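Local coordinates for polysaccharide deacetylase-like protein (Bacillus anthracis, PDB 4V33) that binds zinc and is a putative polysaccharide deacetylase, probably acting on cell-wall glycans, that is required for osmotic stability and maintenance of cell shape, at residues D70-Q76 and A121-E126; Y149-D153 and M208-A214; K161-V165 and R345-T349. One frame throughout, in Å; residues are numbered along the deposited sequence.

Contact 1 (D70-Q76 and A121-E126)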
ATOM      1  N   ASP A  70      11.605  38.936   0.460  1.00 27.91           N
ATOM      2  CA  ASP A  70      11.454  39.845   1.589  1.00 27.85           C
ATOM      3  C   ASP A  70      12.587  39.694   2.603  1.00 27.26           C
ATOM      4  O   ASP A  70      13.162  38.614   2.760  1.00 32.01           O
ATOM      5  CB  ASP A  70      10.124  39.577   2.311  1.00 29.06           C
ATOM      6  CG  ASP A  70       8.971  40.396   1.757  1.00 32.39           C
ATOM      7  OD1 ASP A  70       8.776  41.536   2.226  1.00 42.74           O
ATOM      8  OD2 ASP A  70       8.249  39.893   0.871  1.00 34.15           O
ATOM      9  N   THR A  71      12.889  40.778   3.303  1.00 29.09           N
ATOM     10  CA  THR A  71      13.796  40.752   4.448  0.56 28.89           C
ATOM     11  C   THR A  71      13.069  40.167   5.651  1.00 29.04           C
ATOM     12  O   THR A  71      12.028  40.684   6.049  1.00 31.61           O
ATOM     13  CB  THR A  71      14.258  42.171   4.821  0.56 33.58           C
ATOM     14  OG1 THR A  71      15.109  42.690   3.792  0.56 33.79           O
ATOM     15  CG2 THR A  71      15.018  42.162   6.143  0.56 31.49           C
ATOM     16  N   LEU A  72      13.616  39.107   6.237  1.00 25.22           N
ATOM     17  CA  LEU A  72      12.954  38.425   7.346  1.00 24.78           C
ATOM     18  C   LEU A  72      13.839  38.255   8.570  1.00 28.94           C
ATOM     19  O   LEU A  72      15.060  38.164   8.462  1.00 30.05           O
ATOM     20  CB  LEU A  72      12.505  37.027   6.904  1.00 23.39           C
ATOM     21  CG  LEU A  72      11.549  36.876   5.722  1.00 24.89           C
ATOM     22  CD1 LEU A  72      11.326  35.406   5.424  1.00 23.16           C
ATOM     23  CD2 LEU A  72      10.225  37.580   6.012  1.00 25.45           C
ATOM     24  N   THR A  73      13.208  38.176   9.738  1.00 26.16           N
ATOM     25  CA  THR A  73      13.933  37.850  10.959  0.68 25.85           C
ATOM     26  C   THR A  73      13.707  36.393  11.335  1.00 27.37           C
ATOM     27  O   THR A  73      14.495  35.805  12.076  1.00 25.52           O
ATOM     28  CB  THR A  73      13.509  38.741  12.138  0.68 27.00           C
ATOM     29  OG1 THR A  73      12.087  38.673  12.309  0.68 29.36           O
ATOM     30  CG2 THR A  73      13.916  40.181  11.887  0.68 24.55           C
ATOM     31  N   GLU A  74      12.645  35.800  10.799  1.00 22.01           N
ATOM     32  CA  GLU A  74      12.230  34.472  11.222  1.00 21.33           C
ATOM     33  C   GLU A  74      11.420  33.790  10.131  1.00 20.75           C
ATOM     34  O   GLU A  74      10.729  34.450   9.358  1.00 21.51           O
ATOM     35  CB  GLU A  74      11.381  34.620  12.497  1.00 20.86           C
ATOM     36  CG  GLU A  74      10.789  33.345  13.072  1.00 23.06           C
ATOM     37  CD  GLU A  74       9.858  33.628  14.243  1.00 23.09           C
ATOM     38  OE1 GLU A  74       9.671  34.820  14.584  1.00 24.53           O
ATOM     39  OE2 GLU A  74       9.315  32.659  14.820  1.00 24.30           O
ATOM     40  N   VAL A  75      11.516  32.467  10.064  1.00 20.50           N
ATOM     41  CA  VAL A  75      10.622  31.668   9.238  1.00 19.87           C
ATOM     42  C   VAL A  75       9.906  30.695  10.158  1.00 22.41           C
ATOM     43  O   VAL A  75      10.531  30.068  11.012  1.00 21.20           O
ATOM     44  CB  VAL A  75      11.388  30.886   8.145  1.00 20.43           C
ATOM     45  CG1 VAL A  75      10.494  29.828   7.500  1.00 19.76           C
ATOM     46  CG2 VAL A  75      11.925  31.850   7.090  1.00 21.59           C
ATOM     47  N   GLN A  76       8.592  30.587  10.010  1.00 18.35           N
ATOM     48  CA  GLN A  76       7.850  29.579  10.761  1.00 17.69           C
ATOM     49  C   GLN A  76       7.360  28.502   9.828  1.00 17.70           C
ATOM     50  O   GLN A  76       6.716  28.795   8.822  1.00 17.34           O
ATOM     51  CB  GLN A  76       6.673  30.208  11.508  1.00 17.32           C
ATOM     52  CG  GLN A  76       7.116  31.266  12.506  1.00 17.74           C
ATOM     53  CD  GLN A  76       6.003  31.728  13.426  1.00 18.28           C
ATOM     54  OE1 GLN A  76       4.830  31.416  13.214  1.00 18.69           O
ATOM     55  NE2 GLN A  76       6.369  32.483  14.449  1.00 20.03           N
ATOM     56  N   ALA A 121       5.432  27.322   4.915  1.00 18.88           N
ATOM     57  CA  ALA A 121       6.332  28.302   5.508  1.00 18.33           C
ATOM     58  C   ALA A 121       5.793  29.716   5.389  1.00 20.34           C
ATOM     59  O   ALA A 121       5.293  30.112   4.339  1.00 20.79           O
ATOM     60  CB  ALA A 121       7.694  28.218   4.859  1.00 22.23           C
ATOM     61  N   ILE A 122       5.898  30.468   6.480  1.00 18.13           N
ATOM     62  CA  ILE A 122       5.634  31.900   6.468  1.00 18.50           C
ATOM     63  C   ILE A 122       6.848  32.619   7.019  1.00 18.92           C
ATOM     64  O   ILE A 122       7.643  32.034   7.750  1.00 20.51           O
ATOM     65  CB  ILE A 122       4.379  32.292   7.297  1.00 18.02           C
ATOM     66  CG1 ILE A 122       4.607  32.069   8.797  1.00 19.02           C
ATOM     67  CG2 ILE A 122       3.144  31.563   6.784  1.00 18.08           C
ATOM     68  CD1 ILE A 122       3.434  32.509   9.664  1.00 18.66           C
ATOM     69  N   GLY A 123       7.008  33.883   6.638  1.00 19.53           N
ATOM     70  CA  GLY A 123       8.102  34.679   7.149  1.00 20.02           C
ATOM     71  C   GLY A 123       7.590  35.721   8.121  1.00 19.80           C
ATOM     72  O   GLY A 123       6.433  36.139   8.035  1.00 19.56           O
ATOM     73  N   ILE A 124       8.445  36.132   9.052  1.00 20.01           N
ATOM     74  CA  ILE A 124       8.109  37.203   9.986  1.00 19.97           C
ATOM     75  C   ILE A 124       9.113  38.332   9.823  1.00 23.18           C
ATOM     76  O   ILE A 124      10.322  38.095   9.881  1.00 23.04           O
ATOM     77  CB  ILE A 124       8.176  36.727  11.451  1.00 20.08           C
ATOM     78  CG1 ILE A 124       7.564  35.330  11.610  1.00 22.90           C
ATOM     79  CG2 ILE A 124       7.520  37.761  12.382  1.00 19.82           C
ATOM     80  CD1 ILE A 124       6.091  35.267  11.311  1.00 21.56           C
ATOM     81  N   LYS A 125       8.620  39.555   9.621  1.00 21.85           N
ATOM     82  CA  LYS A 125       9.485  40.737   9.541  1.00 22.69           C
ATOM     83  C   LYS A 125       9.842  41.231  10.943  1.00 22.46           C
ATOM     84  O   LYS A 125       9.256  40.789  11.938  1.00 23.31           O
ATOM     85  CB  LYS A 125       8.794  41.880   8.788  1.00 26.63           C
ATOM     86  CG  LYS A 125       8.092  41.502   7.494  1.00 35.21           C
ATOM     87  CD  LYS A 125       9.024  41.489   6.303  1.00 38.62           C
ATOM     88  CE  LYS A 125       9.540  42.878   5.952  1.00 34.90           C
ATOM     89  NZ  LYS A 125      10.396  42.792   4.737  1.00 36.48           N
ATOM     90  N   GLU A 126      10.790  42.165  11.011  1.00 26.08           N
ATOM     91  CA  GLU A 126      11.223  42.725  12.287  1.00 31.02           C
ATOM     92  C   GLU A 126      10.064  43.348  13.071  1.00 27.68           C
ATOM     93  O   GLU A 126      10.002  43.213  14.293  1.00 29.44           O
ATOM     94  CB  GLU A 126      12.348  43.748  12.081  1.00 34.99           C
ATOM     95  CG  GLU A 126      12.883  44.344  13.378  1.00 39.71           C
ATOM     96  CD  GLU A 126      14.139  45.172  13.167  1.00 56.56           C
ATOM     97  OE1 GLU A 126      15.174  44.592  12.778  1.00 65.31           O
ATOM     98  OE2 GLU A 126      14.091  46.399  13.397  1.00 61.94           O
TER
HETATM   99  O   HOH W   1      12.534  42.370   8.751  1.00 33.31           O

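Contact 2 (Y149-D153 and M208-A214). With ACT (acetate ion), chain C.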
ATOM      1  N   TYR A 149      -3.101 -14.476   1.445  1.00 13.30           N
ATOM      2  CA  TYR A 149      -4.001 -15.566   1.805  1.00 11.56           C
ATOM      3  C   TYR A 149      -4.313 -16.424   0.594  1.00 13.05           C
ATOM      4  O   TYR A 149      -4.115 -15.998  -0.550  1.00 13.53           O
ATOM      5  CB  TYR A 149      -5.316 -15.003   2.329  1.00 12.78           C
ATOM      6  CG  TYR A 149      -5.228 -14.311   3.666  1.00 11.57           C
ATOM      7  CD1 TYR A 149      -5.343 -15.041   4.850  1.00 12.87           C
ATOM      8  CD2 TYR A 149      -5.055 -12.940   3.758  1.00 13.28           C
ATOM      9  CE1 TYR A 149      -5.282 -14.433   6.075  1.00 12.64           C
ATOM     10  CE2 TYR A 149      -4.987 -12.311   4.991  1.00 13.41           C
ATOM     11  CZ  TYR A 149      -5.110 -13.057   6.145  1.00 12.92           C
ATOM     12  OH  TYR A 149      -5.045 -12.421   7.359  1.00 14.43           O
ATOM     13  N   HIS A 150      -4.784 -17.645   0.842  1.00 13.38           N
ATOM     14  CA  HIS A 150      -5.291 -18.513  -0.208  1.00 14.07           C
ATOM     15  C   HIS A 150      -6.738 -18.903   0.081  1.00 16.29           C
ATOM     16  O   HIS A 150      -7.652 -18.153  -0.257  1.00 17.65           O
ATOM     17  CB  HIS A 150      -4.392 -19.735  -0.378  1.00 16.57           C
ATOM     18  CG  HIS A 150      -3.120 -19.429  -1.100  1.00 18.19           C
ATOM     19  ND1 HIS A 150      -2.056 -18.790  -0.500  1.00 22.77           N
ATOM     20  CD2 HIS A 150      -2.761 -19.632  -2.391  1.00 23.03           C
ATOM     21  CE1 HIS A 150      -1.083 -18.640  -1.385  1.00 20.62           C
ATOM     22  NE2 HIS A 150      -1.490 -19.130  -2.541  1.00 24.09           N
ATOM     23  N   ALA A 151      -6.949 -20.056   0.710  1.00 15.41           N
ATOM     24  CA  ALA A 151      -8.299 -20.500   1.043  1.00 15.96           C
ATOM     25  C   ALA A 151      -8.733 -19.908   2.380  1.00 16.54           C
ATOM     26  O   ALA A 151      -7.944 -19.847   3.324  1.00 15.70           O
ATOM     27  CB  ALA A 151      -8.353 -22.015   1.102  1.00 16.71           C
ATOM     28  N   ILE A 152      -9.975 -19.434   2.442  1.00 14.92           N
ATOM     29  CA  ILE A 152     -10.598 -19.043   3.707  1.00 14.61           C
ATOM     30  C   ILE A 152     -11.745 -20.011   3.942  1.00 15.85           C
ATOM     31  O   ILE A 152     -12.854 -19.828   3.447  1.00 16.75           O
ATOM     32  CB  ILE A 152     -11.105 -17.595   3.688  1.00 14.00           C
ATOM     33  CG1 ILE A 152      -9.975 -16.636   3.283  1.00 16.25           C
ATOM     34  CG2 ILE A 152     -11.663 -17.218   5.061  1.00 15.52           C
ATOM     35  CD1 ILE A 152      -8.797 -16.604   4.257  1.00 15.82           C
ATOM     36  N   ASP A 153     -11.464 -21.085   4.667  1.00 16.34           N
ATOM     37  CA  ASP A 153     -12.460 -22.131   4.860  1.00 17.72           C
ATOM     38  C   ASP A 153     -12.012 -22.987   6.022  1.00 23.27           C
ATOM     39  O   ASP A 153     -10.828 -22.964   6.374  1.00 20.48           O
ATOM     40  CB  ASP A 153     -12.587 -23.002   3.600  1.00 18.87           C
ATOM     41  CG  ASP A 153     -13.946 -23.661   3.476  1.00 32.04           C
ATOM     42  OD1 ASP A 153     -14.716 -23.649   4.458  1.00 27.86           O
ATOM     43  OD2 ASP A 153     -14.245 -24.200   2.387  1.00 32.44           O
ATOM     44  N   MET A 208     -10.593 -18.771  -5.351  1.00 13.60           N
ATOM     45  CA  MET A 208     -11.411 -19.856  -4.829  1.00 13.62           C
ATOM     46  C   MET A 208     -12.781 -19.346  -4.392  1.00 14.15           C
ATOM     47  O   MET A 208     -12.908 -18.233  -3.867  1.00 14.78           O
ATOM     48  CB  MET A 208     -10.714 -20.521  -3.643  1.00 14.89           C
ATOM     49  CG  MET A 208      -9.489 -21.307  -4.048  1.00 17.55           C
ATOM     50  SD  MET A 208      -8.675 -22.026  -2.604  1.00 21.79           S
ATOM     51  CE  MET A 208      -7.224 -20.990  -2.524  1.00 27.71           C
ATOM     52  N   LYS A 209     -13.795 -20.181  -4.592  1.00 13.22           N
ATOM     53  CA  LYS A 209     -15.158 -19.870  -4.187  1.00 14.07           C
ATOM     54  C   LYS A 209     -15.221 -19.513  -2.705  1.00 15.50           C
ATOM     55  O   LYS A 209     -15.977 -18.619  -2.295  1.00 16.17           O
ATOM     56  CB  LYS A 209     -16.063 -21.072  -4.465  1.00 17.79           C
ATOM     57  CG  LYS A 209     -17.522 -20.882  -4.091  1.00 25.24           C
ATOM     58  CD  LYS A 209     -18.213 -19.994  -5.095  1.00 29.46           C
ATOM     59  CE  LYS A 209     -19.724 -20.172  -5.057  1.00 32.29           C
ATOM     60  NZ  LYS A 209     -20.351 -19.433  -6.183  1.00 26.49           N
ATOM     61  N   ASN A 210     -14.409 -20.193  -1.898  1.00 14.49           N
ATOM     62  CA  ASN A 210     -14.428 -19.942  -0.458  1.00 15.42           C
ATOM     63  C   ASN A 210     -14.008 -18.525  -0.081  1.00 15.57           C
ATOM     64  O   ASN A 210     -14.231 -18.097   1.044  1.00 15.67           O
ATOM     65  CB  ASN A 210     -13.596 -20.985   0.313  1.00 15.15           C
ATOM     66  CG  ASN A 210     -12.121 -20.947  -0.050  1.00 13.97           C
ATOM     67  OD1 ASN A 210     -11.482 -19.894  -0.024  1.00 14.40           O
ATOM     68  ND2 ASN A 210     -11.576 -22.104  -0.413  1.00 17.02           N
ATOM     69  N   ASN A 211     -13.420 -17.787  -1.018  1.00 14.12           N
ATOM     70  CA  ASN A 211     -13.079 -16.399  -0.721  1.00 14.06           C
ATOM     71  C   ASN A 211     -14.324 -15.532  -0.510  1.00 14.15           C
ATOM     72  O   ASN A 211     -14.233 -14.427   0.026  1.00 14.95           O
ATOM     73  CB  ASN A 211     -12.158 -15.803  -1.790  1.00 14.35           C
ATOM     74  CG  ASN A 211     -10.707 -16.271  -1.652  1.00 14.79           C
ATOM     75  OD1 ASN A 211      -9.807 -15.675  -2.227  1.00 15.49           O
ATOM     76  ND2 ASN A 211     -10.480 -17.336  -0.894  1.00 15.00           N
ATOM     77  N   MET A 212     -15.492 -16.038  -0.897  1.00 15.26           N
ATOM     78  CA  MET A 212     -16.740 -15.380  -0.500  1.00 15.51           C
ATOM     79  C   MET A 212     -16.890 -15.329   1.025  1.00 15.60           C
ATOM     80  O   MET A 212     -17.550 -14.431   1.548  1.00 17.23           O
ATOM     81  CB  MET A 212     -17.965 -16.039  -1.146  1.00 18.42           C
ATOM     82  CG  MET A 212     -18.073 -15.792  -2.648  1.00 17.04           C
ATOM     83  SD  MET A 212     -18.308 -14.046  -3.056  1.00 19.97           S
ATOM     84  CE  MET A 212     -20.053 -13.849  -2.702  1.00 22.72           C
ATOM     85  N   ASN A 213     -16.277 -16.277   1.734  1.00 16.20           N
ATOM     86  CA  ASN A 213     -16.251 -16.208   3.201  1.00 17.07           C
ATOM     87  C   ASN A 213     -15.473 -14.993   3.695  1.00 13.91           C
ATOM     88  O   ASN A 213     -15.886 -14.335   4.654  1.00 16.99           O
ATOM     89  CB  ASN A 213     -15.641 -17.472   3.811  1.00 15.65           C
ATOM     90  CG  ASN A 213     -16.483 -18.704   3.559  1.00 17.40           C
ATOM     91  OD1 ASN A 213     -17.711 -18.631   3.488  1.00 21.85           O
ATOM     92  ND2 ASN A 213     -15.823 -19.849   3.422  1.00 16.64           N
ATOM     93  N   ALA A 214     -14.344 -14.703   3.046  1.00 14.04           N
ATOM     94  CA  ALA A 214     -13.560 -13.520   3.390  1.00 14.20           C
ATOM     95  C   ALA A 214     -14.353 -12.252   3.111  1.00 14.83           C
ATOM     96  O   ALA A 214     -14.373 -11.333   3.921  1.00 15.97           O
ATOM     97  CB  ALA A 214     -12.241 -13.506   2.627  1.00 14.51           C
TER
HETATM   98  C   ACT C1361       0.644 -18.568  -5.594  1.00 30.96           C
HETATM   99  O   ACT C1361      -0.504 -18.347  -5.126  1.00 23.62           O
HETATM  100  OXT ACT C1361       0.840 -19.650  -6.210  1.00 26.72           O
HETATM  101  CH3 ACT C1361       1.748 -17.576  -5.427  1.00 28.80           C
HETATM  102  O   HOH W   2     -13.092 -24.549   0.053  0.93 23.43           O
HETATM  103  O   HOH W   3     -16.993 -22.401   2.172  1.00 40.32           O

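Contact 3 (K161-V165 and R345-T349)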
ATOM      1  N   LYS A 161      -3.391 -28.248   3.486  1.00 23.73           N
ATOM      2  CA  LYS A 161      -3.760 -27.719   4.799  1.00 21.52           C
ATOM      3  C   LYS A 161      -3.208 -26.329   5.105  1.00 22.54           C
ATOM      4  O   LYS A 161      -3.941 -25.450   5.555  1.00 19.39           O
ATOM      5  CB  LYS A 161      -3.327 -28.710   5.882  1.00 21.66           C
ATOM      6  CG  LYS A 161      -3.739 -28.339   7.290  1.00 21.56           C
ATOM      7  CD  LYS A 161      -3.383 -29.491   8.224  1.00 24.05           C
ATOM      8  CE  LYS A 161      -3.645 -29.177   9.670  1.00 28.52           C
ATOM      9  NZ  LYS A 161      -3.242 -30.362  10.484  1.00 29.62           N
ATOM     10  N   ASP A 162      -1.921 -26.132   4.846  1.00 19.54           N
ATOM     11  CA  ASP A 162      -1.264 -24.864   5.155  1.00 18.81           C
ATOM     12  C   ASP A 162      -1.930 -23.660   4.485  1.00 16.84           C
ATOM     13  O   ASP A 162      -1.874 -22.540   4.993  1.00 17.81           O
ATOM     14  CB  ASP A 162       0.218 -24.932   4.773  1.00 25.02           C
ATOM     15  CG  ASP A 162       0.916 -23.599   4.925  1.00 24.22           C
ATOM     16  OD1 ASP A 162       1.103 -23.142   6.072  1.00 23.07           O
ATOM     17  OD2 ASP A 162       1.275 -22.991   3.895  1.00 26.86           O
ATOM     18  N   LEU A 163      -2.571 -23.908   3.344  1.00 19.88           N
ATOM     19  CA  LEU A 163      -3.179 -22.836   2.565  1.00 18.30           C
ATOM     20  C   LEU A 163      -4.602 -22.500   3.001  1.00 20.17           C
ATOM     21  O   LEU A 163      -5.256 -21.666   2.374  1.00 18.25           O
ATOM     22  CB  LEU A 163      -3.168 -23.197   1.080  1.00 19.64           C
ATOM     23  CG  LEU A 163      -1.775 -23.385   0.482  1.00 19.19           C
ATOM     24  CD1 LEU A 163      -1.886 -23.741  -0.999  1.00 24.62           C
ATOM     25  CD2 LEU A 163      -0.935 -22.146   0.669  1.00 22.21           C
ATOM     26  N   PHE A 164      -5.084 -23.146   4.065  1.00 16.92           N
ATOM     27  CA  PHE A 164      -6.405 -22.844   4.619  1.00 16.61           C
ATOM     28  C   PHE A 164      -6.325 -22.031   5.898  1.00 18.31           C
ATOM     29  O   PHE A 164      -5.729 -22.475   6.874  1.00 17.34           O
ATOM     30  CB  PHE A 164      -7.163 -24.128   4.946  1.00 17.40           C
ATOM     31  CG  PHE A 164      -7.679 -24.855   3.738  1.00 21.16           C
ATOM     32  CD1 PHE A 164      -6.818 -25.563   2.928  1.00 21.35           C
ATOM     33  CD2 PHE A 164      -9.030 -24.829   3.423  1.00 26.36           C
ATOM     34  CE1 PHE A 164      -7.294 -26.241   1.805  1.00 30.02           C
ATOM     35  CE2 PHE A 164      -9.511 -25.505   2.305  1.00 32.66           C
ATOM     36  CZ  PHE A 164      -8.640 -26.205   1.502  1.00 29.43           C
ATOM     37  N   VAL A 165      -6.947 -20.860   5.903  1.00 14.10           N
ATOM     38  CA  VAL A 165      -7.161 -20.102   7.139  1.00 13.48           C
ATOM     39  C   VAL A 165      -8.661 -20.136   7.431  1.00 15.61           C
ATOM     40  O   VAL A 165      -9.472 -19.850   6.561  1.00 16.33           O
ATOM     41  CB  VAL A 165      -6.637 -18.655   7.002  1.00 14.91           C
ATOM     42  CG1 VAL A 165      -7.097 -17.769   8.168  1.00 14.93           C
ATOM     43  CG2 VAL A 165      -5.116 -18.659   6.893  1.00 15.05           C
ATOM     44  N   ARG A 345       3.318 -14.188   4.141  1.00 14.62           N
ATOM     45  CA  ARG A 345       2.485 -15.382   4.044  1.00 13.18           C
ATOM     46  C   ARG A 345       1.749 -15.646   5.355  1.00 15.03           C
ATOM     47  O   ARG A 345       2.367 -15.680   6.414  1.00 20.12           O
ATOM     48  CB  ARG A 345       3.359 -16.585   3.696  1.00 18.48           C
ATOM     49  CG  ARG A 345       2.614 -17.902   3.650  1.00 19.38           C
ATOM     50  CD  ARG A 345       3.552 -19.065   3.292  1.00 21.49           C
ATOM     51  NE  ARG A 345       4.057 -18.996   1.923  1.00 24.53           N
ATOM     52  CZ  ARG A 345       3.394 -19.442   0.860  1.00 21.60           C
ATOM     53  NH1 ARG A 345       2.181 -19.962   0.997  1.00 23.99           N
ATOM     54  NH2 ARG A 345       3.942 -19.349  -0.351  1.00 25.07           N
ATOM     55  N   ILE A 346       0.431 -15.801   5.278  1.00 13.40           N
ATOM     56  CA  ILE A 346      -0.331 -16.263   6.433  1.00 13.09           C
ATOM     57  C   ILE A 346      -0.586 -17.766   6.317  1.00 13.99           C
ATOM     58  O   ILE A 346      -0.951 -18.264   5.251  1.00 17.39           O
ATOM     59  CB  ILE A 346      -1.656 -15.495   6.603  1.00 13.49           C
ATOM     60  CG1 ILE A 346      -1.395 -13.981   6.657  1.00 16.12           C
ATOM     61  CG2 ILE A 346      -2.386 -15.978   7.859  1.00 14.76           C
ATOM     62  CD1 ILE A 346      -0.310 -13.560   7.646  1.00 19.25           C
ATOM     63  N   HIS A 347      -0.366 -18.490   7.415  1.00 13.04           N
ATOM     64  CA  HIS A 347      -0.466 -19.945   7.431  1.00 14.01           C
ATOM     65  C   HIS A 347      -1.715 -20.421   8.160  1.00 13.00           C
ATOM     66  O   HIS A 347      -2.283 -19.699   8.978  1.00 13.40           O
ATOM     67  CB  HIS A 347       0.728 -20.535   8.181  1.00 14.51           C
ATOM     68  CG  HIS A 347       2.053 -20.206   7.572  1.00 17.50           C
ATOM     69  ND1 HIS A 347       2.652 -21.013   6.627  1.00 21.36           N
ATOM     70  CD2 HIS A 347       2.907 -19.178   7.790  1.00 23.10           C
ATOM     71  CE1 HIS A 347       3.817 -20.489   6.285  1.00 21.86           C
ATOM     72  NE2 HIS A 347       3.993 -19.375   6.971  1.00 23.61           N
ATOM     73  N   HIS A 348      -2.107 -21.660   7.884  1.00 12.89           N
ATOM     74  CA  HIS A 348      -3.178 -22.320   8.629  1.00 13.15           C
ATOM     75  C   HIS A 348      -2.991 -22.194  10.141  1.00 14.45           C
ATOM     76  O   HIS A 348      -3.957 -22.017  10.887  1.00 14.36           O
ATOM     77  CB  HIS A 348      -3.225 -23.803   8.251  1.00 14.00           C
ATOM     78  CG  HIS A 348      -4.263 -24.585   8.995  1.00 14.34           C
ATOM     79  ND1 HIS A 348      -5.611 -24.487   8.718  1.00 16.26           N
ATOM     80  CD2 HIS A 348      -4.150 -25.485   9.999  1.00 14.43           C
ATOM     81  CE1 HIS A 348      -6.282 -25.297   9.521  1.00 17.22           C
ATOM     82  NE2 HIS A 348      -5.419 -25.911  10.312  1.00 19.71           N
ATOM     83  N   THR A 349      -1.742 -22.285  10.582  1.00 12.64           N
ATOM     84  CA  THR A 349      -1.421 -22.281  12.013  1.00 12.59           C
ATOM     85  C   THR A 349      -1.158 -20.893  12.615  1.00 12.86           C
ATOM     86  O   THR A 349      -0.925 -20.784  13.824  1.00 13.55           O
ATOM     87  CB  THR A 349      -0.170 -23.131  12.298  1.00 13.76           C
ATOM     88  OG1 THR A 349       0.942 -22.605  11.555  1.00 16.78           O
ATOM     89  CG2 THR A 349      -0.399 -24.588  11.909  1.00 14.98           C
TER
HETATM   90  O   HOH W   4      -2.931 -19.935   4.324  1.00 18.53           O
HETATM   91  O   HOH W   5       0.274 -24.066   8.543  1.00 18.93           O
HETATM   92  O   HOH W   6       0.505 -20.308   3.377  1.00 23.12           O

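Contact 1 (D70-Q76 and A121-E126)
The carbonyl oxygen of Ile124 accepts the amide of Thr73 (N of Thr73 to O of Ile124 2.9 Å) and, weakly, that of Glu74. Two successive residues thus face Ile124, which makes a classic beta bulge where strand 74-81 begins against strand 115-124. Beyond it the antiparallel pairing is regular: Ile124 N gives to Glu74 O, while Gln76 and Ile122 exchange N-H and C=O in both directions, Gln76 N to Ile122 O being 2.8 Å. Both strands belong to the four-stranded sheet of the N-terminal beta domain, consistent with a fibronectin type III fold. On one face Gln76 NE2 meets Glu74 OE2 at 3.0 Å from above the carboxylate plane; OE2 is also bonded to Ser93. The Glu74 chain runs alongside Ile124, its OE1 3.7 Å from CG1 of Ile124. Past the bulge Lys125 folds back, bent at chi2 (-85°) and chi3 (-67°), and its NZ serves two acceptors: a lone pair of Thr71 O at 3.0 Å, and the anti lone pair of Asp70 OD1 at 3.2 Å in a salt bridge. Asp70 OD2 is taken by Gln46, and a water joins Thr71 O to Glu126 N.

Contact 2 (Y149-D153 and M208-A214)
At His150 the main-chain oxygen receives ND2 of Asn211 at 3.0 Å, a nearly straight bond (170° at the hydrogen) that lies in both the carbonyl plane and the amide plane of the asparagine. The imidazole of His150 reaches the other way, towards the metal site, with its side chain about 4 Å from the zinc ion; its NE2 donates to atom O of an acetate ion, probably from the crystallisation liquor, 2.9 Å from NE2, and the acetate is also held by the backbone N of Phe303. Met208 closes over the backbone at the next step, its CE 3.4 Å from N of Ala151 and its SD against CB of Ala151. Ile152 follows, and its N gives to OD1 of Asn210 at 2.9 Å, approaching from well above the plane of that amide. Asn210 can present this oxygen because its CG sits between backbone N and carbonyl carbon (chi1 63°). Met208 to Asn211 form a type I turn leading into helix 211-221, just beyond the zinc ligand Asp206, in the catalytic-domain fold of the polysaccharide deacetylase family. From the helix, Asn213 ND2 bonds O of Ile152 at 3.0 Å, again with the acceptor in the amide plane, while CG1 of Ile152 rests 3.9 Å from CB of Ala214; Phe204 and Phe170 pack around the same isoleucine. Asp153, last in the segment, works through water: its OD2 accepts from one molecule at 2.6 Å that in turn accepts from Asn210 ND2, and a second water, held weakly by OD2, accepts from Asn213 ND2.

Contact 3 (K161-V165 and R345-T349)
The ring of His347 meets the carboxylate of Asp162 edge-on: ND1 donates a hydrogen bond to OD1 at 2.7 Å, with the oxygen in the ring plane and using its syn lone pair. The two flat groups are nonetheless turned 48° against each other. CG of Asp162 stands anti to the backbone N (chi1 174°), which carries the carboxylate across to the histidine, and CG of Arg345 lies over one face of that ring, towards its rim. The guanidinium of Arg345 is edge-on to CD2 of Leu163; a water that accepts from its NH1 also lies within hydrogen-bonding distance of Asp162 OD2 and of Ile346 O. NH1 and OD2 are 4.3 Å apart, too far for a salt bridge, with the oxygen well out of the guanidinium plane. These residues join a 3-10 turn and the short strand 164-165 to the loop leaving strand 341-345, whose parallel sheet belongs to the deacetylase domain, with the side chain of Leu163 about 7 Å from the zinc ion. His348 is gripped on two sides. Its ND1 bonds O of Phe164 at 2.7 Å, near the ring plane, while CG of Lys161 sits over the ring face, 4.1 Å from the centroid in a CH-pi contact, and the extended lysine continues past the CD2 edge. The backbone N of His348 adds a bond to O of Asp162 at 3.0 Å. On the buried flank, CG2 of Val165 packs 3.9 Å from CG2 of Ile346, and Phe170 of helix 167-179 also touches Val165.

Overall arrangement
Contact 1 closes before the other two open and lies in a separate part of the chain: its centre is about 59 Å from those of contacts 2 and 3, on the opposite side of the chain's centre, in the four-stranded antiparallel sheet of the N-terminal beta domain. Contacts 2 and 3 are neighbours in the deacetylase domain, with centres about 11 Å apart, and their segments alternate along the chain. Strands 151-152 and 164-165 pair in parallel, Ala151 N lying 2.9 Å from Leu163 O. This small two-stranded sheet therefore connects the turn before helix 211-221 with the loop after strand 341-345, close to the zinc site formed by Asp206, His264 and His268.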